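Local coordinates for protein ABC transporter (Caldanaerobius, PDB 4G68) that probably binds xylan-derived sugars outside the cell and hands them to an ABC transporter, as the solute-binding component of a xylan utilization system, at residues Ala91-Pro96 / Ala113-Gln118; Phe106-Val111 / Val139-Lys144; Ala273-Phe276 / Phe280-Ala283; Asp406-Leu411 / Glu419-Gln424. All coordinates share one frame; numbering follows the deposited sequence.

Contact 1: residues Ala91-Pro96 / Ala113-Gln118; sequences AANEAP and AGKVLQ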
loop_
_atom_site.group_PDB
_atom_site.type_symbol
_atom_site.label_atom_id
_atom_site.label_comp_id
_atom_site.label_asym_id
_atom_site.label_seq_id
_atom_site.Cartn_x
_atom_site.Cartn_y
_atom_site.Cartn_z
ATOM N N ALA C 91 -4.946 -21.515 -6.151
ATOM C CA ALA C 91 -5.586 -22.170 -7.269
ATOM C C ALA C 91 -5.271 -23.676 -7.275
ATOM O O ALA C 91 -6.158 -24.487 -7.556
ATOM C CB ALA C 91 -5.240 -21.476 -8.586
ATOM N N ALA C 92 -4.041 -24.045 -6.892
ATOM C CA ALA C 92 -3.627 -25.438 -6.855
ATOM C C ALA C 92 -4.049 -26.191 -5.572
ATOM O O ALA C 92 -3.703 -27.369 -5.387
ATOM C CB ALA C 92 -2.110 -25.538 -7.070
ATOM N N ASN C 93 -4.792 -25.525 -4.686
ATOM C CA ASN C 93 -5.173 -26.092 -3.388
ATOM C C ASN C 93 -3.980 -26.447 -2.497
ATOM O O ASN C 93 -4.011 -27.421 -1.735
ATOM C CB ASN C 93 -6.125 -27.283 -3.565
ATOM C CG ASN C 93 -7.450 -26.863 -4.172
ATOM O OD1 ASN C 93 -7.933 -27.458 -5.144
ATOM N ND2 ASN C 93 -8.028 -25.805 -3.625
ATOM N N GLU C 94 -2.923 -25.646 -2.596
ATOM C CA GLU C 94 -1.672 -25.939 -1.891
ATOM C C GLU C 94 -1.192 -24.705 -1.152
ATOM O O GLU C 94 0.027 -24.518 -0.949
ATOM C CB GLU C 94 -0.604 -26.365 -2.878
ATOM C CG GLU C 94 -1.116 -27.355 -3.891
ATOM C CD GLU C 94 -0.026 -27.937 -4.737
ATOM O OE1 GLU C 94 -0.088 -29.162 -4.935
ATOM O OE2 GLU C 94 0.885 -27.201 -5.184
ATOM N N ALA C 95 -2.160 -23.869 -0.766
ATOM C CA ALA C 95 -1.901 -22.710 0.099
ATOM C C ALA C 95 -1.557 -23.129 1.546
ATOM O O ALA C 95 -2.011 -24.200 2.007
ATOM C CB ALA C 95 -3.084 -21.766 0.063
ATOM N N PRO C 96 -0.788 -22.280 2.275
ATOM C CA PRO C 96 -0.426 -22.506 3.657
ATOM C C PRO C 96 -1.637 -22.373 4.532
ATOM O O PRO C 96 -2.670 -21.932 4.071
ATOM C CB PRO C 96 0.515 -21.347 3.968
ATOM C CG PRO C 96 -0.052 -20.217 3.156
ATOM C CD PRO C 96 -0.439 -20.890 1.850
ATOM N N ALA C 113 -14.077 -18.601 -4.784
ATOM C CA ALA C 113 -13.719 -19.968 -5.174
ATOM C C ALA C 113 -13.800 -20.985 -4.032
ATOM O O ALA C 113 -13.443 -22.137 -4.243
ATOM C CB ALA C 113 -12.320 -20.003 -5.781
ATOM N N GLY C 114 -14.221 -20.565 -2.841
ATOM C CA GLY C 114 -14.351 -21.480 -1.665
ATOM C C GLY C 114 -13.015 -21.879 -1.043
ATOM O O GLY C 114 -12.883 -22.950 -0.411
ATOM N N LYS C 115 -11.998 -21.045 -1.262
ATOM C CA LYS C 115 -10.609 -21.384 -0.846
ATOM C C LYS C 115 -10.219 -20.790 0.488
ATOM O O LYS C 115 -9.116 -21.089 0.994
ATOM C CB LYS C 115 -9.592 -20.860 -1.853
ATOM C CG LYS C 115 -9.914 -21.224 -3.270
ATOM C CD LYS C 115 -9.908 -22.725 -3.476
ATOM C CE LYS C 115 -10.026 -22.899 -4.979
ATOM N NZ LYS C 115 -9.865 -24.284 -5.318
ATOM N N VAL C 116 -11.112 -19.959 1.052
ATOM C CA VAL C 116 -10.849 -19.289 2.359
ATOM C C VAL C 116 -11.885 -19.633 3.438
ATOM O O VAL C 116 -13.106 -19.518 3.201
ATOM C CB VAL C 116 -10.780 -17.757 2.175
ATOM C CG1 VAL C 116 -10.322 -17.087 3.452
ATOM C CG2 VAL C 116 -9.813 -17.377 1.041
ATOM N N LEU C 117 -11.382 -20.015 4.608
ATOM C CA LEU C 117 -12.189 -20.326 5.817
ATOM C C LEU C 117 -12.954 -19.113 6.312
ATOM O O LEU C 117 -12.329 -18.076 6.570
ATOM C CB LEU C 117 -11.302 -20.866 6.976
ATOM C CG LEU C 117 -12.125 -21.329 8.202
ATOM C CD1 LEU C 117 -13.096 -22.448 7.804
ATOM C CD2 LEU C 117 -11.288 -21.788 9.396
ATOM N N GLN C 118 -14.284 -19.239 6.403
ATOM C CA GLN C 118 -15.149 -18.214 7.021
ATOM C C GLN C 118 -14.894 -18.120 8.528
ATOM O O GLN C 118 -14.814 -19.145 9.245
ATOM C CB GLN C 118 -16.612 -18.551 6.783
ATOM C CG GLN C 118 -17.584 -17.435 7.133
ATOM C CD GLN C 118 -19.001 -17.949 7.294
ATOM O OE1 GLN C 118 -19.388 -18.944 6.640
ATOM N NE2 GLN C 118 -19.788 -17.295 8.170
#

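Contact 2: residues Phe106-Val111 / Val139-Lys144; sequences FSQPFV and VTYNGK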
loop_
_atom_site.group_PDB
_atom_site.type_symbol
_atom_site.label_atom_id
_atom_site.label_comp_id
_atom_site.label_asym_id
_atom_site.label_seq_id
_atom_site.Cartn_x
_atom_site.Cartn_y
_atom_site.Cartn_z
ATOM N N PHE C 106 -8.505 -7.963 -4.409
ATOM C CA PHE C 106 -7.418 -8.941 -4.619
ATOM C C PHE C 106 -7.804 -10.288 -4.063
ATOM O O PHE C 106 -7.458 -11.324 -4.620
ATOM C CB PHE C 106 -6.179 -8.477 -3.890
ATOM C CG PHE C 106 -4.987 -9.409 -4.010
ATOM C CD1 PHE C 106 -4.076 -9.256 -5.066
ATOM C CD2 PHE C 106 -4.718 -10.384 -3.029
ATOM C CE1 PHE C 106 -2.951 -10.098 -5.176
ATOM C CE2 PHE C 106 -3.579 -11.195 -3.126
ATOM C CZ PHE C 106 -2.694 -11.044 -4.189
ATOM N N SER C 107 -8.462 -10.294 -2.906
ATOM C CA SER C 107 -8.790 -11.583 -2.291
ATOM C C SER C 107 -10.194 -12.097 -2.679
ATOM O O SER C 107 -10.602 -13.214 -2.287
ATOM C CB SER C 107 -8.606 -11.525 -0.771
ATOM O OG SER C 107 -7.316 -11.039 -0.430
ATOM N N GLN C 108 -10.946 -11.281 -3.423
ATOM C CA GLN C 108 -12.344 -11.657 -3.708
ATOM C C GLN C 108 -12.417 -13.029 -4.434
ATOM O O GLN C 108 -13.205 -13.873 -4.024
ATOM C CB GLN C 108 -13.100 -10.561 -4.473
ATOM C CG GLN C 108 -14.615 -10.756 -4.458
ATOM C CD GLN C 108 -15.383 -9.772 -5.351
ATOM O OE1 GLN C 108 -14.828 -8.802 -5.880
ATOM N NE2 GLN C 108 -16.679 -10.027 -5.519
ATOM N N PRO C 109 -11.577 -13.236 -5.480
ATOM C CA PRO C 109 -11.514 -14.524 -6.204
ATOM C C PRO C 109 -11.286 -15.735 -5.314
ATOM O O PRO C 109 -11.966 -16.770 -5.510
ATOM C CB PRO C 109 -10.292 -14.358 -7.128
ATOM C CG PRO C 109 -10.218 -12.886 -7.378
ATOM C CD PRO C 109 -10.668 -12.238 -6.100
ATOM N N PHE C 110 -10.331 -15.630 -4.380
ATOM C CA PHE C 110 -10.051 -16.726 -3.409
ATOM C C PHE C 110 -11.298 -17.055 -2.582
ATOM O O PHE C 110 -11.596 -18.214 -2.279
ATOM C CB PHE C 110 -8.954 -16.352 -2.399
ATOM C CG PHE C 110 -7.732 -15.676 -2.992
ATOM C CD1 PHE C 110 -7.303 -15.941 -4.298
ATOM C CD2 PHE C 110 -6.957 -14.818 -2.193
ATOM C CE1 PHE C 110 -6.165 -15.308 -4.821
ATOM C CE2 PHE C 110 -5.817 -14.186 -2.701
ATOM C CZ PHE C 110 -5.417 -14.441 -4.018
ATOM N N VAL C 111 -11.998 -16.005 -2.177
ATOM C CA VAL C 111 -13.137 -16.153 -1.305
ATOM C C VAL C 111 -14.238 -16.796 -2.100
ATOM O O VAL C 111 -14.794 -17.787 -1.644
ATOM C CB VAL C 111 -13.600 -14.809 -0.659
ATOM C CG1 VAL C 111 -14.897 -15.032 0.093
ATOM C CG2 VAL C 111 -12.493 -14.312 0.274
ATOM N N VAL C 139 -12.444 -7.270 4.552
ATOM C CA VAL C 139 -12.427 -8.726 4.643
ATOM C C VAL C 139 -13.843 -9.355 4.691
ATOM O O VAL C 139 -13.974 -10.558 4.818
ATOM C CB VAL C 139 -11.579 -9.229 5.852
ATOM C CG1 VAL C 139 -10.111 -8.776 5.736
ATOM C CG2 VAL C 139 -12.173 -8.755 7.178
ATOM N N THR C 140 -14.886 -8.524 4.571
ATOM C CA THR C 140 -16.271 -8.986 4.568
ATOM C C THR C 140 -16.720 -9.180 3.097
ATOM O O THR C 140 -16.619 -8.268 2.270
ATOM C CB THR C 140 -17.231 -7.992 5.288
ATOM O OG1 THR C 140 -16.796 -7.803 6.643
ATOM C CG2 THR C 140 -18.678 -8.537 5.323
ATOM N N TYR C 141 -17.160 -10.400 2.785
ATOM C CA TYR C 141 -17.690 -10.720 1.474
ATOM C C TYR C 141 -19.012 -11.463 1.657
ATOM O O TYR C 141 -19.084 -12.472 2.382
ATOM C CB TYR C 141 -16.714 -11.610 0.719
ATOM C CG TYR C 141 -15.314 -11.047 0.545
ATOM C CD1 TYR C 141 -14.904 -10.491 -0.671
ATOM C CD2 TYR C 141 -14.401 -11.089 1.598
ATOM C CE1 TYR C 141 -13.630 -9.974 -0.818
ATOM C CE2 TYR C 141 -13.127 -10.627 1.460
ATOM C CZ TYR C 141 -12.732 -10.045 0.265
ATOM O OH TYR C 141 -11.438 -9.600 0.177
ATOM N N ASN C 142 -20.045 -10.952 0.995
ATOM C CA ASN C 142 -21.382 -11.506 1.127
ATOM C C ASN C 142 -21.767 -11.588 2.618
ATOM O O ASN C 142 -22.327 -12.576 3.055
ATOM C CB ASN C 142 -21.407 -12.891 0.491
ATOM C CG ASN C 142 -20.896 -12.876 -0.932
ATOM O OD1 ASN C 142 -21.536 -12.303 -1.822
ATOM N ND2 ASN C 142 -19.723 -13.495 -1.161
ATOM N N GLY C 143 -21.480 -10.537 3.384
ATOM C CA GLY C 143 -22.003 -10.446 4.776
ATOM C C GLY C 143 -21.249 -11.314 5.779
ATOM O O GLY C 143 -21.634 -11.412 6.944
ATOM N N LYS C 144 -20.172 -11.963 5.325
ATOM C CA LYS C 144 -19.430 -12.915 6.132
ATOM C C LYS C 144 -17.983 -12.481 6.177
ATOM O O LYS C 144 -17.514 -11.814 5.244
ATOM C CB LYS C 144 -19.552 -14.313 5.515
ATOM C CG LYS C 144 -20.985 -14.851 5.547
ATOM C CD LYS C 144 -21.167 -16.130 4.733
ATOM C CE LYS C 144 -21.095 -15.866 3.231
ATOM N NZ LYS C 144 -22.348 -15.279 2.670
#

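Contact 3: residues Ala273-Phe276 / Phe280-Ala283; sequences AMYF and FDAA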
loop_
_atom_site.group_PDB
_atom_site.type_symbol
_atom_site.label_atom_id
_atom_site.label_comp_id
_atom_site.label_asym_id
_atom_site.label_seq_id
_atom_site.Cartn_x
_atom_site.Cartn_y
_atom_site.Cartn_z
ATOM N N ALA C 273 14.782 14.500 -3.923
ATOM C CA ALA C 273 13.934 15.463 -3.112
ATOM C C ALA C 273 12.718 14.803 -2.451
ATOM O O ALA C 273 12.495 15.035 -1.235
ATOM C CB ALA C 273 13.431 16.613 -3.990
ATOM N N MET C 274 11.942 14.033 -3.270
ATOM C CA MET C 274 10.644 13.446 -2.946
ATOM C C MET C 274 10.463 11.974 -3.344
ATOM O O MET C 274 11.275 11.399 -4.074
ATOM C CB MET C 274 9.430 14.284 -3.506
ATOM C CG MET C 274 9.520 15.809 -3.333
ATOM S SD MET C 274 8.289 16.822 -4.204
ATOM C CE MET C 274 6.889 16.783 -3.092
ATOM N N TYR C 275 9.477 11.336 -2.680
ATOM C CA TYR C 275 8.999 9.959 -2.981
ATOM C C TYR C 275 7.551 9.992 -2.686
ATOM O O TYR C 275 7.132 10.585 -1.663
ATOM C CB TYR C 275 9.535 9.045 -1.994
ATOM C CG TYR C 275 9.256 7.611 -2.155
ATOM C CD1 TYR C 275 10.192 6.770 -2.773
ATOM C CD2 TYR C 275 8.106 7.022 -1.564
ATOM C CE1 TYR C 275 9.954 5.410 -2.891
ATOM C CE2 TYR C 275 7.880 5.659 -1.689
ATOM C CZ TYR C 275 8.793 4.851 -2.344
ATOM O OH TYR C 275 8.529 3.481 -2.481
ATOM N N PHE C 276 6.783 9.291 -3.516
ATOM C CA PHE C 276 5.399 9.178 -3.205
ATOM C C PHE C 276 4.912 7.733 -3.183
ATOM O O PHE C 276 5.152 6.963 -4.077
ATOM C CB PHE C 276 4.570 10.021 -4.178
ATOM C CG PHE C 276 3.115 9.865 -3.977
ATOM C CD1 PHE C 276 2.474 10.560 -2.966
ATOM C CD2 PHE C 276 2.378 8.978 -4.769
ATOM C CE1 PHE C 276 1.130 10.386 -2.715
ATOM C CE2 PHE C 276 1.032 8.784 -4.504
ATOM C CZ PHE C 276 0.418 9.491 -3.510
ATOM N N PHE C 280 3.759 2.317 4.052
ATOM C CA PHE C 280 4.546 1.107 4.475
ATOM C C PHE C 280 6.010 1.281 4.108
ATOM O O PHE C 280 6.929 0.649 4.731
ATOM C CB PHE C 280 4.043 -0.171 3.766
ATOM C CG PHE C 280 3.571 0.087 2.332
ATOM C CD1 PHE C 280 4.513 0.130 1.267
ATOM C CD2 PHE C 280 2.205 0.214 2.058
ATOM C CE1 PHE C 280 4.057 0.336 -0.037
ATOM C CE2 PHE C 280 1.747 0.460 0.783
ATOM C CZ PHE C 280 2.680 0.498 -0.272
ATOM N N ASP C 281 6.224 2.166 3.118
ATOM C CA ASP C 281 7.583 2.538 2.715
ATOM C C ASP C 281 8.307 3.386 3.724
ATOM O O ASP C 281 9.530 3.491 3.685
ATOM C CB ASP C 281 7.607 3.151 1.301
ATOM C CG ASP C 281 7.356 2.092 0.215
ATOM O OD1 ASP C 281 7.481 0.856 0.513
ATOM O OD2 ASP C 281 7.051 2.536 -0.925
ATOM N N ALA C 282 7.584 3.964 4.673
ATOM C CA ALA C 282 8.238 4.761 5.757
ATOM C C ALA C 282 9.375 4.092 6.408
ATOM O O ALA C 282 10.404 4.737 6.608
ATOM C CB ALA C 282 7.246 5.173 6.812
ATOM N N ALA C 283 9.218 2.796 6.725
ATOM C CA ALA C 283 10.242 2.050 7.489
ATOM C C ALA C 283 11.585 2.026 6.774
ATOM O O ALA C 283 12.587 2.046 7.444
ATOM C CB ALA C 283 9.786 0.613 7.799
#

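Contact 4: residues Asp406-Leu411 / Glu419-Gln424; sequences DLVAQL and EEYSKQ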
loop_
_atom_site.group_PDB
_atom_site.type_symbol
_atom_site.label_atom_id
_atom_site.label_comp_id
_atom_site.label_asym_id
_atom_site.label_seq_id
_atom_site.Cartn_x
_atom_site.Cartn_y
_atom_site.Cartn_z
ATOM N N ASP C 406 -0.520 -1.922 -16.639
ATOM C CA ASP C 406 0.298 -1.910 -17.890
ATOM C C ASP C 406 0.183 -0.607 -18.649
ATOM O O ASP C 406 1.225 -0.048 -19.129
ATOM C CB ASP C 406 -0.029 -3.066 -18.848
ATOM C CG ASP C 406 0.280 -4.419 -18.255
ATOM O OD1 ASP C 406 1.215 -4.511 -17.424
ATOM O OD2 ASP C 406 -0.434 -5.400 -18.597
ATOM N N LEU C 407 -1.055 -0.107 -18.695
ATOM C CA LEU C 407 -1.395 1.136 -19.339
ATOM C C LEU C 407 -0.903 2.371 -18.593
ATOM O O LEU C 407 -0.608 3.380 -19.187
ATOM C CB LEU C 407 -2.937 1.227 -19.470
ATOM C CG LEU C 407 -3.696 0.316 -20.473
ATOM C CD1 LEU C 407 -5.204 0.552 -20.415
ATOM C CD2 LEU C 407 -3.164 0.425 -21.905
ATOM N N VAL C 408 -0.945 2.349 -17.272
ATOM C CA VAL C 408 -0.328 3.476 -16.571
ATOM C C VAL C 408 1.143 3.413 -16.955
ATOM O O VAL C 408 1.758 4.461 -17.166
ATOM C CB VAL C 408 -0.569 3.501 -15.027
ATOM C CG1 VAL C 408 0.396 4.486 -14.331
ATOM C CG2 VAL C 408 -2.004 3.910 -14.705
ATOM N N ALA C 409 1.721 2.206 -17.019
ATOM C CA ALA C 409 3.156 2.115 -17.336
ATOM C C ALA C 409 3.427 2.822 -18.687
ATOM O O ALA C 409 4.265 3.696 -18.762
ATOM C CB ALA C 409 3.651 0.675 -17.329
ATOM N N GLN C 410 2.593 2.541 -19.687
ATOM C CA GLN C 410 2.690 3.191 -21.014
ATOM C C GLN C 410 2.494 4.733 -21.040
ATOM O O GLN C 410 3.050 5.423 -21.928
ATOM C CB GLN C 410 1.681 2.524 -21.929
ATOM C CG GLN C 410 2.137 1.152 -22.346
ATOM C CD GLN C 410 1.001 0.178 -22.522
ATOM O OE1 GLN C 410 -0.014 0.442 -23.214
ATOM N NE2 GLN C 410 1.160 -0.964 -21.889
ATOM N N LEU C 411 1.737 5.261 -20.077
ATOM C CA LEU C 411 1.719 6.706 -19.807
ATOM C C LEU C 411 3.084 7.244 -19.366
ATOM O O LEU C 411 3.570 8.255 -19.918
ATOM C CB LEU C 411 0.662 7.091 -18.751
ATOM C CG LEU C 411 -0.820 7.056 -19.134
ATOM C CD1 LEU C 411 -1.683 7.297 -17.887
ATOM C CD2 LEU C 411 -1.146 8.079 -20.227
ATOM N N GLU C 419 -5.781 10.415 -23.925
ATOM C CA GLU C 419 -7.044 10.083 -24.579
ATOM C C GLU C 419 -7.075 8.604 -24.973
ATOM O O GLU C 419 -8.056 7.920 -24.725
ATOM C CB GLU C 419 -7.273 11.003 -25.771
ATOM C CG GLU C 419 -7.630 12.454 -25.391
ATOM C CD GLU C 419 -6.428 13.359 -25.042
ATOM O OE1 GLU C 419 -5.265 13.043 -25.417
ATOM O OE2 GLU C 419 -6.678 14.423 -24.393
ATOM N N GLU C 420 -5.979 8.092 -25.525
ATOM C CA GLU C 420 -5.879 6.665 -25.824
ATOM C C GLU C 420 -5.840 5.860 -24.553
ATOM O O GLU C 420 -6.364 4.738 -24.505
ATOM C CB GLU C 420 -4.677 6.343 -26.712
ATOM C CG GLU C 420 -5.023 6.385 -28.200
ATOM C CD GLU C 420 -6.126 5.385 -28.538
ATOM O OE1 GLU C 420 -6.001 4.192 -28.150
ATOM O OE2 GLU C 420 -7.135 5.782 -29.177
ATOM N N TYR C 421 -5.238 6.442 -23.518
ATOM C CA TYR C 421 -5.211 5.794 -22.230
ATOM C C TYR C 421 -6.610 5.500 -21.746
ATOM O O TYR C 421 -6.884 4.393 -21.398
ATOM C CB TYR C 421 -4.498 6.640 -21.196
ATOM C CG TYR C 421 -4.729 6.120 -19.807
ATOM C CD1 TYR C 421 -4.065 4.985 -19.349
ATOM C CD2 TYR C 421 -5.642 6.754 -18.958
ATOM C CE1 TYR C 421 -4.279 4.500 -18.068
ATOM C CE2 TYR C 421 -5.862 6.272 -17.678
ATOM C CZ TYR C 421 -5.186 5.149 -17.254
ATOM O OH TYR C 421 -5.447 4.700 -16.001
ATOM N N SER C 422 -7.472 6.522 -21.735
ATOM C CA SER C 422 -8.791 6.425 -21.151
ATOM C C SER C 422 -9.706 5.547 -21.990
ATOM O O SER C 422 -10.510 4.814 -21.414
ATOM C CB SER C 422 -9.418 7.792 -20.911
ATOM O OG SER C 422 -8.636 8.575 -20.025
ATOM N N LYS C 423 -9.562 5.630 -23.327
ATOM C CA LYS C 423 -10.283 4.768 -24.294
ATOM C C LYS C 423 -10.003 3.294 -24.065
ATOM O O LYS C 423 -10.943 2.481 -24.020
ATOM C CB LYS C 423 -9.892 5.102 -25.740
ATOM C CG LYS C 423 -10.493 6.388 -26.290
ATOM C CD LYS C 423 -11.798 6.144 -27.051
ATOM C CE LYS C 423 -12.077 7.282 -28.018
ATOM N NZ LYS C 423 -12.728 8.433 -27.335
ATOM N N GLN C 424 -8.711 2.965 -23.948
ATOM C CA GLN C 424 -8.256 1.615 -23.705
ATOM C C GLN C 424 -8.596 1.096 -22.296
ATOM O O GLN C 424 -8.730 -0.113 -22.112
ATOM C CB GLN C 424 -6.768 1.471 -24.008
ATOM C CG GLN C 424 -6.450 1.563 -25.494
ATOM C CD GLN C 424 -4.997 1.305 -25.819
ATOM O OE1 GLN C 424 -4.401 0.328 -25.349
ATOM N NE2 GLN C 424 -4.422 2.165 -26.638
#

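Contact 1: residues Ala91-Pro96 / Ala113-Gln118
Asn93 and Lys115 meet where the ends of two helices of the solute-binding protein fold come near each other, each closed by a Schellman motif. Helix 79-91 is closed at Asn93 and helix 108-112 at Gly114, both with positive phi (60° and 74°), and the CA atoms of Asn93 and Lys115 are 7.6 Å apart. The tighter part lies on the inner side, where the Lys115 side chain touches Ile90 of helix 79-91. Its backbone bonds to Ala327, as that of Leu117 does to Val325, while Asn93 O accepts a bond from Asn328 ND2. The outer part is looser: only 108 Å² is buried in all, and the polar ends of both side chains sit at the surface. The lysine chain bends at CG (chi2 -63°) and then runs extended, crossing the asparagine side chain at about a right angle. Asn93 ND2 is modelled 2.9 Å from Lys115 NZ, but the amide is probably turned over. Putting an alanine at Lys115 removes the whole arm beyond CB, which would probably leave the Asn93 amide without its neighbour and the side of Ile90 less covered. The ammonium group also faces the carboxyl end of helix 79-91, an arrangement likely to be mildly favourable, with Lys115 NZ 4.3 Å from Ala91 O.

Contact 2: residues Phe106-Val111 / Val139-Lys144
A tight beta hairpin, strand 140-141 turning back into strand 144-160, lays the ring of Tyr141 against Ser107, Gln108 and Val111, on and just before helix 108-112. The tyrosine carries the whole contact. Val111 sits over one face of its ring, with CG2 4.1 Å from the ring centroid and 17° off the normal, a CH-pi contact displaced toward the rim. Valine CG1, anti to the backbone N (chi1 173°), reaches the base of the same side chain, where Val111 CG1 is 3.9 Å from Tyr141 CB; the two methyls thus lie on the same side, one over the ring and one over its stem. Gln108 comes in obliquely, CB 3.7 Å from Tyr141 CE1, and its extended chain carries the amide on past the ring, the two planes 35° apart. At the far end Ser107 CB approaches Tyr141 OH to 3.6 Å. The phenol is bonded to Gly104 O, just before the helix, and Ser107 OG is occupied by Trp102 O and Thr101 OG1, which accounts for the polar groups buried beside the ring. Beyond the tyrosine the chain reverses at Asn142 and Gly143, both with positive phi. Lys144 NZ reaches back 2.7 Å to Asn142 O across this exposed loop. Tyr141 N to Lys144 O (2.9 Å) and Lys144 N to Tyr141 O (3.2 Å) close the reversal, the paired bonds of a two-residue beta hairpin with a type I' turn.

Contact 3: residues Ala273-Phe276 / Phe280-Ala283
Tyr275 lies in extended backbone on strand 274-278 and Asp281 in a short 3-10 turn that follows it, which brings the two side chains together, crossing at about a right angle. The phenol of Tyr275 donates to the carboxylate: OH to Asp281 OD2 is modelled at 2.3 Å, so short that the exact length is doubtful although the pairing is clear. The approach is reasonable otherwise, since the angle at Tyr275 OH between Tyr275 CZ and Asp281 OD2 is 116°, close to that expected of a phenol. OD2 sits at the edge of the ring, near its plane, 3.3 Å from Tyr275 CE2, while the carboxylate is turned 76° from the ring. With CG anti to the backbone N (chi1 -176°), the tyrosine reaches out from the strand toward the turn. The pair bridges a strand-turn-helix unit: strand 274-278, antiparallel to strand 144-160 in the mixed sheet, passes through the 3-10 turn into helix 283-286. Phe285 of that helix meets the Tyr275 ring edge-to-face, and Thr264 of helix 260-268 touches both Tyr275 and Asp281. The carboxylate has a second hold, Asp281 OD1 being in a salt bridge with Arg260 NH1. Held at both oxygens, the buried group is probably restrained from turning about its CB-CG bond, and the arginine would probably favour its negative form. Asp281 CB completes the contact, 3.9 Å from Tyr275 CE2.

Contact 4: residues Asp406-Leu411 / Glu419-Gln424
Gln424 NE2 donates a nearly straight bond to Glu420 OE1 (3.0 Å, N-H...O angle 164°), one turn back on its own helix and on the lone pair directed away from the other carboxylate oxygen. The amide so held turns Gln424 OE1 to Leu407 CD2, 3.7 Å away on the partner helix. Helices 398-412 and 418-429 form a helical hairpin: over the segments 406-411 and 419-424 their axes run antiparallel at 175° and come within 10.3 Å. Tyr421, its CG anti to the backbone N (chi1 167°), lays its ring across the groove between them. Leu411 CD1 rests over one face, 3.7 Å from the centroid of the Tyr421 ring, in a CH-pi contact. Leu407 CB comes to the ring's edge, 3.8 Å from Tyr421 CE1, and Val408 CG2 lies alongside, 3.8 Å from Tyr421 OH. A serine in place of Tyr421 would probably open a gap between the helices and leave the Leu411 methyls without the ring they pack on. Ala239 of helix 233-248 touches both Leu411 and Tyr421, and Tyr207 meets the ring. Aliphatic groups around one aromatic ring thus join the helices, while the amide-carboxylate bond stays within one of them, consistent with a largely hydrophobic hold.

Contacts 1 and 2 interlock along the chain, in the order 91-96, 106-111, 113-118, 139-144. Their centres are 12 Å apart, and they meet at the end of helix 108-112, where Lys115 N probably bonds to Phe110 O (3.0 Å) and Val116 CG2 packs on Phe110 CB. Contacts 3 and 4 follow in series. Contact 3 lies across the chain's centre from both, about 30 Å from contact 2 between centres, yet contacts 2 and 3 reach the same mixed sheet through partners of strand 144-160. Contact 4, about 25 Å from contact 3 between centres, joins two late helices. This spread is consistent with a two-lobed solute-binding protein whose lobes are linked by long strands.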